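Local coordinates for xylan esterase, putative, AXE2C (Cellvibrio japonicus, PDB 2WAA), which removes acetyl groups from acetylated xylan and glucomannan as a family 2 carbohydrate esterase acting on plant cell wall polysaccharides, at residues I135-D140 with V179-W184. Sequence-based numbering, arbitrary orientation.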
loop_
_atom_site.group_PDB
_atom_site.type_symbol
_atom_site.label_atom_id
_atom_site.label_comp_id
_atom_site.label_asym_id
_atom_site.label_seq_id
_atom_site.Cartn_x
_atom_site.Cartn_y
_atom_site.Cartn_z
ATOM N N ILE A 135 -9.248 2.383 5.375
ATOM C CA ILE A 135 -9.459 1.586 4.183
ATOM C C ILE A 135 -8.282 0.589 4.063
ATOM O O ILE A 135 -7.148 0.905 4.402
ATOM C CB ILE A 135 -9.449 2.487 2.970
ATOM C CG1 ILE A 135 -10.618 3.495 3.038
ATOM C CG2 ILE A 135 -9.530 1.676 1.662
ATOM C CD1 ILE A 135 -10.403 4.666 2.076
ATOM N N LEU A 136 -8.595 -0.579 3.536
ATOM C CA LEU A 136 -7.626 -1.600 3.154
ATOM C C LEU A 136 -7.847 -1.832 1.646
ATOM O O LEU A 136 -8.944 -2.165 1.245
ATOM C CB LEU A 136 -7.937 -2.899 3.919
ATOM C CG LEU A 136 -7.159 -4.130 3.387
ATOM C CD1 LEU A 136 -5.636 -3.971 3.513
ATOM C CD2 LEU A 136 -7.627 -5.327 4.241
ATOM N N VAL A 137 -6.792 -1.743 0.837
ATOM C CA VAL A 137 -6.897 -2.027 -0.604
ATOM C C VAL A 137 -6.046 -3.276 -0.889
ATOM O O VAL A 137 -4.854 -3.299 -0.586
ATOM C CB VAL A 137 -6.370 -0.885 -1.456
ATOM C CG1 VAL A 137 -6.685 -1.129 -2.960
ATOM C CG2 VAL A 137 -6.999 0.463 -1.015
ATOM N N LEU A 138 -6.670 -4.269 -1.507
ATOM C CA LEU A 138 -5.997 -5.559 -1.815
ATOM C C LEU A 138 -5.830 -5.646 -3.336
ATOM O O LEU A 138 -6.773 -5.355 -4.099
ATOM C CB LEU A 138 -6.873 -6.736 -1.391
ATOM C CG LEU A 138 -7.290 -6.727 0.077
ATOM C CD1 LEU A 138 -8.294 -7.837 0.424
ATOM C CD2 LEU A 138 -6.078 -6.793 0.967
ATOM N N GLY A 139 -4.670 -6.065 -3.805
ATOM C CA GLY A 139 -4.550 -6.159 -5.243
ATOM C C GLY A 139 -3.168 -6.562 -5.742
ATOM O O GLY A 139 -2.387 -7.204 -5.046
ATOM N N ASP A 140 -2.899 -6.153 -6.965
ATOM C CA ASP A 140 -1.663 -6.498 -7.642
ATOM C C ASP A 140 -0.827 -5.231 -7.882
ATOM O O ASP A 140 -0.945 -4.278 -7.130
ATOM C CB ASP A 140 -2.020 -7.247 -8.941
ATOM C CG ASP A 140 -2.993 -6.459 -9.851
ATOM O OD1 ASP A 140 -2.954 -5.188 -9.933
ATOM O OD2 ASP A 140 -3.841 -7.128 -10.500
ATOM N N VAL A 179 -5.058 4.377 4.988
ATOM C CA VAL A 179 -5.089 3.282 4.044
ATOM C C VAL A 179 -3.939 2.329 4.319
ATOM O O VAL A 179 -2.818 2.757 4.651
ATOM C CB VAL A 179 -5.009 3.824 2.584
ATOM C CG1 VAL A 179 -3.637 4.557 2.346
ATOM C CG2 VAL A 179 -5.235 2.704 1.570
ATOM N N GLN A 180 -4.201 1.035 4.209
ATOM C CA GLN A 180 -3.104 0.054 4.002
ATOM C C GLN A 180 -3.236 -0.519 2.595
ATOM O O GLN A 180 -4.356 -0.806 2.129
ATOM C CB GLN A 180 -3.204 -1.098 4.982
ATOM C CG GLN A 180 -2.994 -0.681 6.426
ATOM C CD GLN A 180 -2.659 -1.898 7.274
ATOM O OE1 GLN A 180 -2.943 -3.063 6.895
ATOM N NE2 GLN A 180 -2.049 -1.643 8.417
ATOM N N LEU A 181 -2.099 -0.651 1.922
ATOM C CA LEU A 181 -2.039 -1.333 0.628
ATOM C C LEU A 181 -1.468 -2.750 0.884
ATOM O O LEU A 181 -0.380 -2.892 1.513
ATOM C CB LEU A 181 -1.114 -0.562 -0.316
ATOM C CG LEU A 181 -1.448 0.913 -0.509
ATOM C CD1 LEU A 181 -0.455 1.544 -1.510
ATOM C CD2 LEU A 181 -2.934 1.165 -0.983
ATOM N N VAL A 182 -2.196 -3.793 0.472
ATOM C CA VAL A 182 -1.725 -5.179 0.675
ATOM C C VAL A 182 -1.830 -5.782 -0.717
ATOM O O VAL A 182 -2.901 -6.198 -1.145
ATOM C CB VAL A 182 -2.571 -5.926 1.740
ATOM C CG1 VAL A 182 -2.249 -7.452 1.771
ATOM C CG2 VAL A 182 -2.282 -5.321 3.124
ATOM N N CYS A 183 -0.714 -5.758 -1.435
ATOM C CA CYS A 183 -0.715 -6.010 -2.876
ATOM C C CYS A 183 0.648 -6.601 -3.216
ATOM O O CYS A 183 1.632 -6.399 -2.482
ATOM C CB CYS A 183 -0.975 -4.721 -3.648
ATOM S SG CYS A 183 0.094 -3.340 -3.040
ATOM N N TRP A 184 0.716 -7.313 -4.334
ATOM C CA TRP A 184 1.986 -7.912 -4.763
ATOM C C TRP A 184 1.980 -7.978 -6.278
ATOM O O TRP A 184 1.096 -8.637 -6.881
ATOM C CB TRP A 184 2.119 -9.324 -4.167
ATOM C CG TRP A 184 3.549 -9.817 -4.122
ATOM C CD1 TRP A 184 4.355 -10.047 -5.183
ATOM C CD2 TRP A 184 4.299 -10.163 -2.958
ATOM N NE1 TRP A 184 5.583 -10.514 -4.772
ATOM C CE2 TRP A 184 5.572 -10.573 -3.394
ATOM C CE3 TRP A 184 4.031 -10.128 -1.586
ATOM C CZ2 TRP A 184 6.567 -10.980 -2.513
ATOM C CZ3 TRP A 184 5.033 -10.516 -0.701
ATOM C CH2 TRP A 184 6.289 -10.936 -1.174
#
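Val137 is held through both its backbone N and its O: the N donates to Gln180 O at 2.9 Å, nearly straight (172° at the hydrogen), and the O accepts Val182 N at the same length. Gln180 N to Ile135 O extends this parallel pairing backward. Forward, the bonds lengthen and bend: Gly139 N lies 3.2 Å from Val182 O, tilted 28° out of that carbonyl's plane, and Trp184 N reaches Gly139 O in much the same way, so the pairing is less regular around Gly139 than at Val137. Cys183 CB sits 3.2 Å from Gly139 O, while its SG forms the disulfide with Cys144.

On the face carrying Leu136, Leu138 and Val182, Leu136 CD1 meets Val182 CG2 at 3.6 Å, and Leu138 CD2 lies against Val182 CB, the two side chains pointing the same way. On the other face Val137 CG2, anti to its own carbonyl carbon, touches Val179 CG2 at 3.8 Å; Leu181 CD2 flanks Val137, and helix 167-174 covers this side.

Strand 133-139, this helix and edge strand 177-183 form a beta-alpha-beta crossover in the parallel sheet, with strand order 2-1-3-4-5, of an SGNH (GDSL-type) hydrolase. Asp140 OD1 accepts Val142 N, and the Asp140 side chain comes about 3 Å from that of Asn236, an inferred transition-state stabiliser, beside the active site. Gly139, Asp140 and Ser141, the inferred nucleophile, form the family's Gly-Asp-Ser motif.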